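Local atomic coordinates of myosin regulatory light chain (Physarum polycephalum, PDB entry 2BL0), a protein that serves as a regulatory light chain of Physarum myosin II and binds a calcium ion through an EF-hand in its N-terminal half. Residues Asp2-Val5 / Ser6-Glu10; Gln29-Leu32 / Lys33-Gly36; Arg38-Pro41 / Ala42-Asn45; Ser66-Gly69 / Arg70-Gln74; Thr75-Glu78 / Asp79-Arg82. All blocks are in the same frame, centred on the assembly; numbering follows the deposited sequence.

Interaction 1 (Asp2-Val5 / Ser6-Glu10)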
loop_
_atom_site.group_PDB
_atom_site.type_symbol
_atom_site.label_atom_id
_atom_site.label_comp_id
_atom_site.label_asym_id
_atom_site.label_seq_id
_atom_site.Cartn_x
_atom_site.Cartn_y
_atom_site.Cartn_z
ATOM N N ASP C 2 -15.806 -1.391 -13.545
ATOM C CA ASP C 2 -14.490 -0.724 -13.586
ATOM C C ASP C 2 -14.546 0.689 -14.211
ATOM O O ASP C 2 -15.141 0.892 -15.280
ATOM C CB ASP C 2 -13.467 -1.584 -14.336
ATOM C CG ASP C 2 -12.087 -0.979 -14.338
ATOM O OD1 ASP C 2 -11.720 -0.377 -15.360
ATOM O OD2 ASP C 2 -11.296 -1.073 -13.378
ATOM N N ASP C 3 -13.900 1.647 -13.543
ATOM C CA ASP C 3 -13.901 3.055 -13.962
ATOM C C ASP C 3 -13.043 3.347 -15.206
ATOM O O ASP C 3 -13.356 4.254 -15.980
ATOM C CB ASP C 3 -13.425 3.961 -12.817
ATOM C CG ASP C 3 -14.412 4.018 -11.651
ATOM O OD1 ASP C 3 -15.576 3.587 -11.810
ATOM O OD2 ASP C 3 -14.108 4.486 -10.530
ATOM N N GLN C 4 -11.941 2.621 -15.352
ATOM C CA GLN C 4 -11.090 2.706 -16.539
ATOM C C GLN C 4 -11.883 2.358 -17.793
ATOM O O GLN C 4 -11.857 3.096 -18.769
ATOM C CB GLN C 4 -9.899 1.744 -16.406
ATOM C CG GLN C 4 -8.537 2.327 -16.733
ATOM C CD GLN C 4 -7.447 1.778 -15.813
ATOM O OE1 GLN C 4 -6.735 2.545 -15.154
ATOM N NE2 GLN C 4 -7.329 0.445 -15.752
ATOM N N VAL C 5 -12.598 1.238 -17.744
ATOM C CA VAL C 5 -13.373 0.756 -18.881
ATOM C C VAL C 5 -14.441 1.777 -19.267
ATOM O O VAL C 5 -14.622 2.056 -20.445
ATOM C CB VAL C 5 -14.044 -0.609 -18.586
ATOM C CG1 VAL C 5 -15.019 -1.012 -19.719
ATOM C CG2 VAL C 5 -12.985 -1.697 -18.382
ATOM N N SER C 6 -15.141 2.338 -18.282
ATOM C CA SER C 6 -16.193 3.304 -18.594
ATOM C C SER C 6 -15.617 4.545 -19.264
ATOM O O SER C 6 -16.206 5.083 -20.189
ATOM C CB SER C 6 -16.995 3.674 -17.351
ATOM O OG SER C 6 -16.171 4.326 -16.411
ATOM N N GLU C 7 -14.442 4.969 -18.818
ATOM C CA GLU C 7 -13.772 6.104 -19.407
ATOM C C GLU C 7 -13.338 5.787 -20.853
ATOM O O GLU C 7 -13.471 6.613 -21.762
ATOM C CB GLU C 7 -12.556 6.465 -18.571
ATOM C CG GLU C 7 -11.878 7.720 -19.034
ATOM C CD GLU C 7 -10.852 8.223 -18.056
ATOM O OE1 GLU C 7 -9.882 7.477 -17.768
ATOM O OE2 GLU C 7 -11.010 9.367 -17.598
ATOM N N PHE C 8 -12.805 4.593 -21.068
ATOM C CA PHE C 8 -12.426 4.233 -22.432
ATOM C C PHE C 8 -13.643 4.130 -23.326
ATOM O O PHE C 8 -13.577 4.503 -24.478
ATOM C CB PHE C 8 -11.614 2.943 -22.486
ATOM C CG PHE C 8 -10.252 3.065 -21.881
ATOM C CD1 PHE C 8 -9.489 4.220 -22.055
ATOM C CD2 PHE C 8 -9.733 2.035 -21.112
ATOM C CE1 PHE C 8 -8.240 4.322 -21.487
ATOM C CE2 PHE C 8 -8.494 2.146 -20.558
ATOM C CZ PHE C 8 -7.749 3.298 -20.749
ATOM N N LYS C 9 -14.761 3.669 -22.786
ATOM C CA LYS C 9 -15.988 3.557 -23.566
ATOM C C LYS C 9 -16.506 4.954 -23.916
ATOM O O LYS C 9 -16.904 5.189 -25.045
ATOM C CB LYS C 9 -17.047 2.728 -22.812
ATOM C CG LYS C 9 -18.386 2.540 -23.533
ATOM C CD LYS C 9 -18.267 1.667 -24.760
ATOM C CE LYS C 9 -19.577 1.569 -25.542
ATOM N NZ LYS C 9 -19.338 1.705 -27.008
ATOM N N GLU C 10 -16.458 5.878 -22.955
ATOM C CA GLU C 10 -16.881 7.253 -23.194
ATOM C C GLU C 10 -16.041 7.892 -24.303
ATOM O O GLU C 10 -16.574 8.554 -25.180
ATOM C CB GLU C 10 -16.826 8.077 -21.894
ATOM C CG GLU C 10 -17.930 7.717 -20.916
ATOM C CD GLU C 10 -17.740 8.286 -19.519
ATOM O OE1 GLU C 10 -16.701 8.917 -19.253
ATOM O OE2 GLU C 10 -18.650 8.090 -18.675
#
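Gln4 and Phe8 form the tight side of this helical turn. Their side chains run alongside each other in the same direction, and Gln4 CG lies 3.8 Å from Phe8 CE2. The amide and the ring are turned 29° apart. Phe8 CG stands beside the backbone N (chi1 -68°), which tilts the ring back over the preceding turn and brings CD2 to 3.3 Å from Gln4 O. Gln4 O also accepts from Phe8 N at 2.9 Å. Farther out, Phe8 packs on Leu65, Met68 and Met72 of helix 61-72 and meets an aromatic ring of another protein chain. The turn begins helix 3-15, the entering helix of the first EF-hand. Asp2 is its N-cap: Asp2 OD1 takes the N-H of Val5 at 3.0 Å, on the anti side of the carboxylate.

The other flank is looser. The exposed Asp3 starts its side chain away from 6-10. Its carbonyl does more: Ser6 OG donates to Asp3 O at 2.8 Å from above the carbonyl plane. Glu7 N reaches Asp3 O at 3.1 Å from the same face. Without the hydroxyl, as with an alanine at Ser6, Asp3 O would probably keep the Glu7 amide but lose its second donor. Lys9 pairs with Glu13, and the carboxylate of Glu7 makes a salt bridge to a basic side chain of another protein chain.

Interaction 2 (Gln29-Leu32 / Lys33-Gly36)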
loop_
_atom_site.group_PDB
_atom_site.type_symbol
_atom_site.label_atom_id
_atom_site.label_comp_id
_atom_site.label_asym_id
_atom_site.label_seq_id
_atom_site.Cartn_x
_atom_site.Cartn_y
_atom_site.Cartn_z
ATOM N N GLN C 29 -9.237 9.512 -39.462
ATOM C CA GLN C 29 -8.696 10.743 -40.041
ATOM C C GLN C 29 -9.501 11.953 -39.586
ATOM O O GLN C 29 -8.932 12.971 -39.213
ATOM C CB GLN C 29 -8.689 10.678 -41.564
ATOM C CG GLN C 29 -7.772 9.622 -42.118
ATOM C CD GLN C 29 -6.300 10.002 -42.042
ATOM O OE1 GLN C 29 -5.913 10.937 -41.331
ATOM N NE2 GLN C 29 -5.474 9.280 -42.785
ATOM N N THR C 30 -10.825 11.841 -39.622
ATOM C CA THR C 30 -11.695 12.935 -39.192
ATOM C C THR C 30 -11.561 13.221 -37.709
ATOM O O THR C 30 -11.492 14.371 -37.299
ATOM C CB THR C 30 -13.145 12.590 -39.556
ATOM O OG1 THR C 30 -13.266 12.545 -40.979
ATOM C CG2 THR C 30 -14.100 13.684 -39.149
ATOM N N VAL C 31 -11.479 12.159 -36.900
ATOM C CA VAL C 31 -11.290 12.308 -35.466
ATOM C C VAL C 31 -9.988 13.058 -35.129
ATOM O O VAL C 31 -9.967 13.977 -34.287
ATOM C CB VAL C 31 -11.314 10.904 -34.773
ATOM C CG1 VAL C 31 -10.859 11.013 -33.355
ATOM C CG2 VAL C 31 -12.728 10.330 -34.841
ATOM N N LEU C 32 -8.896 12.681 -35.786
ATOM C CA LEU C 32 -7.621 13.342 -35.545
ATOM C C LEU C 32 -7.697 14.831 -35.902
ATOM O O LEU C 32 -7.174 15.679 -35.176
ATOM C CB LEU C 32 -6.491 12.637 -36.316
ATOM C CG LEU C 32 -6.179 11.232 -35.814
ATOM C CD1 LEU C 32 -5.312 10.483 -36.808
ATOM C CD2 LEU C 32 -5.512 11.294 -34.444
ATOM N N LYS C 33 -8.398 15.155 -36.977
ATOM C CA LYS C 33 -8.576 16.566 -37.367
ATOM C C LYS C 33 -9.422 17.306 -36.346
ATOM O O LYS C 33 -9.114 18.446 -35.990
ATOM C CB LYS C 33 -9.189 16.669 -38.749
ATOM C CG LYS C 33 -8.227 16.208 -39.825
ATOM C CD LYS C 33 -8.831 16.270 -41.193
ATOM C CE LYS C 33 -7.804 15.865 -42.250
ATOM N NZ LYS C 33 -8.419 15.746 -43.599
ATOM N N GLN C 34 -10.484 16.655 -35.868
ATOM C CA GLN C 34 -11.384 17.273 -34.890
ATOM C C GLN C 34 -10.599 17.693 -33.658
ATOM O O GLN C 34 -10.714 18.832 -33.180
ATOM C CB GLN C 34 -12.509 16.314 -34.466
ATOM C CG GLN C 34 -13.588 16.008 -35.494
ATOM C CD GLN C 34 -14.583 14.942 -35.001
ATOM O OE1 GLN C 34 -14.254 14.165 -34.119
ATOM N NE2 GLN C 34 -15.791 14.907 -35.591
ATOM N N PHE C 35 -9.771 16.784 -33.142
ATOM C CA PHE C 35 -9.093 17.016 -31.867
ATOM C C PHE C 35 -7.694 17.664 -32.030
ATOM O O PHE C 35 -7.010 17.937 -31.048
ATOM C CB PHE C 35 -8.994 15.696 -31.087
ATOM C CG PHE C 35 -10.303 15.231 -30.506
ATOM C CD1 PHE C 35 -11.153 14.436 -31.253
ATOM C CD2 PHE C 35 -10.690 15.605 -29.202
ATOM C CE1 PHE C 35 -12.358 14.020 -30.751
ATOM C CE2 PHE C 35 -11.895 15.155 -28.677
ATOM C CZ PHE C 35 -12.729 14.368 -29.437
ATOM N N GLY C 36 -7.279 17.914 -33.265
ATOM C CA GLY C 36 -6.008 18.577 -33.527
ATOM C C GLY C 36 -4.766 17.771 -33.179
ATOM O O GLY C 36 -3.772 18.350 -32.757
#
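Val31 and Phe35 make the apolar contact of this turn. They lie side by side and point the same way, with Val31 CG1 4.0 Å from Phe35 CD1. Val31 CG1 is anti to the backbone N (chi1 169°), on the Phe35 side. The ring is set with its edge to the backbone: Val31 O lies in the ring plane, 3.3 Å from Phe35 CD1.

Gln34 adds a mixed contact. Its methylene CG rests 3.2 Å from Thr30 O. Its amide then spans two residues, with NE2 near Thr30 CG2 and OE1 near Val31 CG2. The NE2 also makes a weak hydrogen bond to Ser17.

Backbone bonds hold the turn. Phe35 N donates to Val31 O at 3.0 Å, and Gln34 N to Thr30 O at 2.9 Å. The helix ends in a Schellman motif. Gly36 has positive phi, which favours glycine. Its N reaches Lys33 O in a weak bond of 3.3 Å, and Val37 N goes back to Leu32 O.

The turn closes helix 25-35, the exiting helix of the first EF-hand. Val31 and Phe35 face apolar side chains of another protein chain. Leu32 packs on Phe44 and Met47 of helix 41-51, the next helix along the chain.

Interaction 3 (Arg38-Pro41 / Ala42-Asn45)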
loop_
_atom_site.group_PDB
_atom_site.type_symbol
_atom_site.label_atom_id
_atom_site.label_comp_id
_atom_site.label_asym_id
_atom_site.label_seq_id
_atom_site.Cartn_x
_atom_site.Cartn_y
_atom_site.Cartn_z
ATOM N N ARG C 38 -1.832 15.616 -34.743
ATOM C CA ARG C 38 -1.137 15.417 -36.005
ATOM C C ARG C 38 -0.353 14.125 -36.001
ATOM O O ARG C 38 0.395 13.842 -35.071
ATOM C CB ARG C 38 -0.213 16.599 -36.289
ATOM C CG ARG C 38 -0.973 17.841 -36.780
ATOM C CD ARG C 38 -1.534 17.711 -38.195
ATOM N NE ARG C 38 -0.516 17.941 -39.224
ATOM C CZ ARG C 38 -0.164 19.133 -39.711
ATOM N NH1 ARG C 38 -0.739 20.256 -39.277
ATOM N NH2 ARG C 38 0.780 19.207 -40.648
ATOM N N VAL C 39 -0.556 13.333 -37.048
ATOM C CA VAL C 39 0.117 12.053 -37.203
ATOM C C VAL C 39 0.599 11.935 -38.646
ATOM O O VAL C 39 -0.176 12.160 -39.567
ATOM C CB VAL C 39 -0.780 10.855 -36.808
ATOM C CG1 VAL C 39 -1.056 10.880 -35.311
ATOM C CG2 VAL C 39 -2.080 10.842 -37.584
ATOM N N GLU C 40 1.874 11.593 -38.838
ATOM C CA GLU C 40 2.413 11.393 -40.189
ATOM C C GLU C 40 1.808 10.110 -40.768
ATOM O O GLU C 40 1.320 9.266 -40.010
ATOM C CB GLU C 40 3.941 11.322 -40.138
ATOM C CG GLU C 40 4.604 12.539 -39.489
ATOM C CD GLU C 40 5.435 12.210 -38.250
ATOM O OE1 GLU C 40 5.987 13.157 -37.648
ATOM O OE2 GLU C 40 5.545 11.018 -37.868
ATOM N N PRO C 41 1.828 9.948 -42.090
ATOM C CA PRO C 41 1.216 8.769 -42.727
ATOM C C PRO C 41 1.610 7.419 -42.125
ATOM O O PRO C 41 0.714 6.619 -41.868
ATOM C CB PRO C 41 1.690 8.872 -44.174
ATOM C CG PRO C 41 1.907 10.341 -44.391
ATOM C CD PRO C 41 2.422 10.862 -43.089
ATOM N N ALA C 42 2.905 7.166 -41.921
ATOM C CA ALA C 42 3.358 5.881 -41.378
ATOM C C ALA C 42 2.830 5.655 -39.973
ATOM O O ALA C 42 2.407 4.560 -39.646
ATOM C CB ALA C 42 4.881 5.779 -41.376
ATOM N N ALA C 43 2.888 6.690 -39.143
ATOM C CA ALA C 43 2.362 6.600 -37.789
ATOM C C ALA C 43 0.840 6.420 -37.780
ATOM O O ALA C 43 0.334 5.759 -36.898
ATOM C CB ALA C 43 2.781 7.824 -36.964
ATOM N N PHE C 44 0.122 6.979 -38.757
ATOM C CA PHE C 44 -1.331 6.786 -38.847
ATOM C C PHE C 44 -1.682 5.341 -39.138
ATOM O O PHE C 44 -2.530 4.752 -38.477
ATOM C CB PHE C 44 -1.973 7.675 -39.920
ATOM C CG PHE C 44 -3.445 7.422 -40.103
ATOM C CD1 PHE C 44 -4.369 8.025 -39.262
ATOM C CD2 PHE C 44 -3.902 6.535 -41.071
ATOM C CE1 PHE C 44 -5.713 7.784 -39.406
ATOM C CE2 PHE C 44 -5.248 6.272 -41.213
ATOM C CZ PHE C 44 -6.163 6.904 -40.375
ATOM N N ASN C 45 -1.049 4.755 -40.146
ATOM C CA ASN C 45 -1.318 3.362 -40.459
ATOM C C ASN C 45 -0.972 2.470 -39.285
ATOM O O ASN C 45 -1.712 1.534 -38.986
ATOM C CB ASN C 45 -0.547 2.912 -41.715
ATOM C CG ASN C 45 -1.084 3.543 -42.972
ATOM O OD1 ASN C 45 -2.276 3.851 -43.060
ATOM N ND2 ASN C 45 -0.211 3.765 -43.951
#
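Val39 and Phe44 meet where the linker between the first two EF-hands runs into helix 41-51, the entering helix of the second. The two side chains slant across each other. Val39 CG2 does the touching, 3.9 Å from Phe44 CB and 4.0 Å from Phe44 CD1. This methyl sits at the edge of the ring, near its plane. Val39 was modelled in two conformers, so the exact place of the methyl is less certain.

The CA-CB bond of Phe44 points at the linker. With CG anti to the backbone N (chi1 176°), the ring then leads off to Leu28 and Gln29 of helix 25-35. Val39 also packs on Leu32, and it touches an apolar side chain of another protein chain.

Glu40 holds the N-cap position. Its carbonyl grips the first turn: Phe44 N donates to Glu40 O at 2.9 Å, almost in line with the C=O bond. The Ala43 methyl passes beside the same oxygen, with Ala43 CB 3.7 Å from Glu40 O. The amide N of Glu40 is buried and has no partner in the model. Pro41 follows as the first helical residue, a place where the missing N-H costs no helix bond.

Asn45 N donates to Pro41 O at 3.1 Å and 169°, so this bond is nearly straight. The Asn45 side chain bends back over the same turn. Its OD1 accepts from Lys25 NZ, and its ND2 lies 3.7 Å from Pro41 O.

Interaction 4 (Ser66-Gly69 / Arg70-Gln74)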
loop_
_atom_site.group_PDB
_atom_site.type_symbol
_atom_site.label_atom_id
_atom_site.label_comp_id
_atom_site.label_asym_id
_atom_site.label_seq_id
_atom_site.Cartn_x
_atom_site.Cartn_y
_atom_site.Cartn_z
ATOM N N SER C 66 -9.099 -3.280 -25.609
ATOM C CA SER C 66 -7.943 -4.145 -25.419
ATOM C C SER C 66 -6.622 -3.361 -25.589
ATOM O O SER C 66 -5.675 -3.517 -24.786
ATOM C CB SER C 66 -7.981 -5.340 -26.378
ATOM O OG SER C 66 -6.810 -6.150 -26.220
ATOM N N MET C 67 -6.572 -2.516 -26.612
ATOM C CA MET C 67 -5.363 -1.758 -26.930
ATOM C C MET C 67 -5.048 -0.726 -25.854
ATOM O O MET C 67 -3.898 -0.660 -25.362
ATOM C CB MET C 67 -5.490 -1.101 -28.308
ATOM C CG MET C 67 -4.339 -0.141 -28.654
ATOM S SD MET C 67 -4.749 0.899 -30.010
ATOM C CE MET C 67 -5.924 2.001 -29.262
ATOM N N MET C 68 -6.060 0.049 -25.465
ATOM C CA MET C 68 -5.879 1.098 -24.470
ATOM C C MET C 68 -5.509 0.472 -23.121
ATOM O O MET C 68 -4.623 0.969 -22.430
ATOM C CB MET C 68 -7.134 1.952 -24.327
ATOM C CG MET C 68 -7.506 2.758 -25.566
ATOM S SD MET C 68 -6.260 3.978 -25.985
ATOM C CE MET C 68 -6.387 5.092 -24.704
ATOM N N GLY C 69 -6.205 -0.608 -22.763
ATOM C CA GLY C 69 -5.893 -1.387 -21.564
ATOM C C GLY C 69 -4.466 -1.892 -21.488
ATOM O O GLY C 69 -3.833 -1.814 -20.427
ATOM N N ARG C 70 -3.945 -2.390 -22.609
ATOM C CA ARG C 70 -2.579 -2.902 -22.673
ATOM C C ARG C 70 -1.594 -1.793 -22.284
ATOM O O ARG C 70 -0.697 -2.011 -21.476
ATOM C CB ARG C 70 -2.254 -3.442 -24.078
ATOM C CG ARG C 70 -2.790 -4.873 -24.378
ATOM C CD ARG C 70 -2.548 -5.406 -25.834
ATOM N NE ARG C 70 -2.585 -4.362 -26.876
ATOM C CZ ARG C 70 -1.550 -3.573 -27.222
ATOM N NH1 ARG C 70 -0.363 -3.682 -26.625
ATOM N NH2 ARG C 70 -1.702 -2.655 -28.170
ATOM N N ARG C 71 -1.806 -0.592 -22.805
ATOM C CA ARG C 71 -0.868 0.498 -22.591
ATOM C C ARG C 71 -1.124 1.260 -21.292
ATOM O O ARG C 71 -0.199 1.866 -20.754
ATOM C CB ARG C 71 -0.885 1.463 -23.793
ATOM C CG ARG C 71 -0.545 0.831 -25.132
ATOM C CD ARG C 71 0.928 0.448 -25.312
ATOM N NE ARG C 71 1.830 1.608 -25.345
ATOM C CZ ARG C 71 2.215 2.269 -26.444
ATOM N NH1 ARG C 71 3.030 3.310 -26.325
ATOM N NH2 ARG C 71 1.794 1.916 -27.657
ATOM N N MET C 72 -2.361 1.236 -20.781
ATOM C CA MET C 72 -2.759 2.116 -19.678
ATOM C C MET C 72 -3.296 1.413 -18.422
ATOM O O MET C 72 -3.786 2.080 -17.498
ATOM C CB MET C 72 -3.816 3.103 -20.167
ATOM C CG MET C 72 -3.312 4.059 -21.214
ATOM S SD MET C 72 -4.500 5.416 -21.520
ATOM C CE MET C 72 -4.566 6.188 -19.966
ATOM N N LYS C 73 -3.202 0.089 -18.373
ATOM C CA LYS C 73 -3.906 -0.674 -17.328
ATOM C C LYS C 73 -3.395 -0.396 -15.921
ATOM O O LYS C 73 -4.162 -0.498 -14.965
ATOM C CB LYS C 73 -3.875 -2.183 -17.582
ATOM C CG LYS C 73 -2.485 -2.791 -17.875
ATOM C CD LYS C 73 -2.505 -4.325 -17.804
ATOM C CE LYS C 73 -1.097 -4.939 -17.892
ATOM N NZ LYS C 73 0.024 -3.974 -17.647
ATOM N N GLN C 74 -2.117 -0.062 -15.793
ATOM C CA GLN C 74 -1.540 0.228 -14.481
ATOM C C GLN C 74 -1.686 1.677 -14.038
ATOM O O GLN C 74 -1.348 2.009 -12.907
ATOM C CB GLN C 74 -0.075 -0.190 -14.449
ATOM C CG GLN C 74 0.145 -1.648 -14.851
ATOM C CD GLN C 74 -0.876 -2.603 -14.232
ATOM O OE1 GLN C 74 -1.162 -2.535 -13.034
ATOM N NE2 GLN C 74 -1.411 -3.499 -15.043
#
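Met68 and Met72 lie side by side and point the same way, one turn apart. The touch is between Met68 CE and Met72 SD, at 3.7 Å. Met72 CG stands beside the backbone N (chi1 -65°), which carries the chain back along the turn to Met68 CE. Met72 CB rests 3.2 Å from Met68 O.

Arg70 folds back over the preceding turn. It slants across Met67, with Arg70 NH2 3.7 Å from Met67 CG. Met67 O lies over one face of the guanidinium, offset toward its rim. The aliphatic part is close-set too: Arg70 CG is 3.2 Å from Ser66 O. Ser66 O also accepts from Arg70 N at 3.0 Å.

The backbone bonds weaken toward the helix end. Arg71 N reaches Met67 O in a weak bond of 3.3 Å. Met72 N to Met68 O is short at 2.8 Å but bent to 129°, and so also weak. The position of Gly69 O is less certain.

A second shell positions the methionines. Helix 3-15 covers the Met68 and Met72 face, and Glu50 and Ala51 of helix 41-51 pack on Met67. All three methionines also touch aromatic side chains of another protein chain. Arg71 NH1 hydrogen-bonds the backbone of that chain, and its guanidinium makes a cation-pi contact with an aromatic side chain there. Helix 61-72 is the exiting helix of the second EF-hand, the one whose calcium ligands include Glu63. A methionine-lined face of this kind, turned to a partner, is consistent with the way calmodulin-like light chains hold a heavy-chain helix.

Interaction 5 (Thr75-Glu78 / Asp79-Arg82)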
loop_
_atom_site.group_PDB
_atom_site.type_symbol
_atom_site.label_atom_id
_atom_site.label_comp_id
_atom_site.label_asym_id
_atom_site.label_seq_id
_atom_site.Cartn_x
_atom_site.Cartn_y
_atom_site.Cartn_z
ATOM N N THR C 75 -2.222 2.543 -14.901
ATOM C CA THR C 75 -2.557 3.887 -14.437
ATOM C C THR C 75 -3.751 3.821 -13.496
ATOM O O THR C 75 -4.492 2.830 -13.476
ATOM C CB THR C 75 -2.907 4.850 -15.589
ATOM O OG1 THR C 75 -4.093 4.393 -16.261
ATOM C CG2 THR C 75 -1.802 4.876 -16.632
ATOM N N THR C 76 -3.942 4.894 -12.735
ATOM C CA THR C 76 -5.099 5.035 -11.866
ATOM C C THR C 76 -5.820 6.342 -12.166
ATOM O O THR C 76 -5.371 7.150 -12.991
ATOM C CB THR C 76 -4.659 5.041 -10.364
ATOM O OG1 THR C 76 -3.815 6.180 -10.116
ATOM C CG2 THR C 76 -3.828 3.814 -10.004
ATOM N N SER C 77 -6.933 6.550 -11.481
ATOM C CA SER C 77 -7.654 7.826 -11.552
ATOM C C SER C 77 -6.798 8.962 -10.986
ATOM O O SER C 77 -5.791 8.730 -10.288
ATOM C CB SER C 77 -8.997 7.769 -10.815
ATOM O OG SER C 77 -8.995 6.798 -9.780
ATOM N N GLU C 78 -7.196 10.194 -11.304
ATOM C CA GLU C 78 -6.451 11.365 -10.852
ATOM C C GLU C 78 -6.440 11.444 -9.336
ATOM O O GLU C 78 -5.421 11.795 -8.745
ATOM C CB GLU C 78 -7.056 12.646 -11.416
ATOM C CG GLU C 78 -6.165 13.874 -11.262
ATOM C CD GLU C 78 -6.807 15.135 -11.803
ATOM O OE1 GLU C 78 -7.742 15.023 -12.625
ATOM O OE2 GLU C 78 -6.382 16.241 -11.403
ATOM N N ASP C 79 -7.578 11.119 -8.725
ATOM C CA ASP C 79 -7.740 11.182 -7.270
ATOM C C ASP C 79 -6.864 10.170 -6.548
ATOM O O ASP C 79 -6.368 10.442 -5.462
ATOM C CB ASP C 79 -9.205 10.928 -6.872
ATOM C CG ASP C 79 -10.130 12.081 -7.224
ATOM O OD1 ASP C 79 -9.742 12.951 -8.032
ATOM O OD2 ASP C 79 -11.277 12.201 -6.739
ATOM N N ILE C 80 -6.700 8.988 -7.128
ATOM C CA ILE C 80 -5.894 7.965 -6.476
ATOM C C ILE C 80 -4.421 8.351 -6.526
ATOM O O ILE C 80 -3.697 8.136 -5.553
ATOM C CB ILE C 80 -6.183 6.561 -7.062
ATOM C CG1 ILE C 80 -7.495 6.039 -6.459
ATOM C CG2 ILE C 80 -5.045 5.580 -6.750
ATOM C CD1 ILE C 80 -8.070 4.838 -7.135
ATOM N N LEU C 81 -3.989 8.929 -7.644
ATOM C CA LEU C 81 -2.611 9.393 -7.792
ATOM C C LEU C 81 -2.334 10.587 -6.875
ATOM O O LEU C 81 -1.263 10.680 -6.265
ATOM C CB LEU C 81 -2.321 9.737 -9.258
ATOM C CG LEU C 81 -0.945 10.323 -9.596
ATOM C CD1 LEU C 81 0.195 9.434 -9.096
ATOM C CD2 LEU C 81 -0.798 10.574 -11.091
ATOM N N ARG C 82 -3.311 11.486 -6.760
ATOM C CA ARG C 82 -3.202 12.646 -5.877
ATOM C C ARG C 82 -3.005 12.225 -4.426
ATOM O O ARG C 82 -2.093 12.702 -3.753
ATOM C CB ARG C 82 -4.455 13.520 -5.999
ATOM C CG ARG C 82 -4.517 14.696 -5.006
ATOM C CD ARG C 82 -5.646 15.701 -5.282
ATOM N NE ARG C 82 -5.841 15.938 -6.709
ATOM C CZ ARG C 82 -5.013 16.635 -7.486
ATOM N NH1 ARG C 82 -3.917 17.202 -6.985
ATOM N NH2 ARG C 82 -5.283 16.766 -8.775
#
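Glu78 and Arg82 carry the polar part of this first helical turn. They lie side by side and point the same way. Glu78 CG is anti to the backbone N (chi1 -167°) and the chain runs on extended, which sets the carboxylate beside the guanidinium. Glu78 OE2 meets Arg82 NH2 at 2.9 Å, at the guanidinium edge and in its plane. This is a salt bridge, but its hydrogen bond is bent to 120° and weak. The two planes stand 62° apart. Arg82 NH1 has a long, weak ion pair with Asp134.

Ile80 sits against Thr76 and Ser77. Thr76 crosses it at about a right angle, with Ile80 CG2 3.7 Å from Thr76 CB. Ile80 CD1 lies 3.4 Å from Ser77 OG.

Thr76 OG1 donates to Ser77 O at 3.2 Å. Leu81 N reaches Ser77 O from the opposite face, also at 3.2 Å. The Thr76 hydroxyl further bonds a polar side chain of another protein chain. A valine at Thr76 would probably leave that partner and Ser77 O each short of a hydrogen bond.

Ser77 is the N-cap by position, though its side chain makes no capping bond. The turn opens helix 78-87, the entering helix of the third EF-hand.

In the fold
The five contacts follow in series along the chain, each a local helix turn or end. Interactions 2 and 3 lie on helices 25-35 and 41-51, with centres about 12 Å apart, and touch through Leu32, Val39 and Phe44. Interactions 1 and 4 pair helix 3-15 with helix 61-72, centres about 11 Å apart, through Phe8 and the methionines Met68 and Met72. Thus the first two EF-hands pack as a pair. Interactions 4 and 5 adjoin in sequence, where the chain leaves this pair for the third EF-hand. Gln4 of interaction 1 also reaches Thr75 of interaction 5. Interactions 3 and 5 are farthest apart, about 30 Å between centres, on opposite sides of the chain's centre.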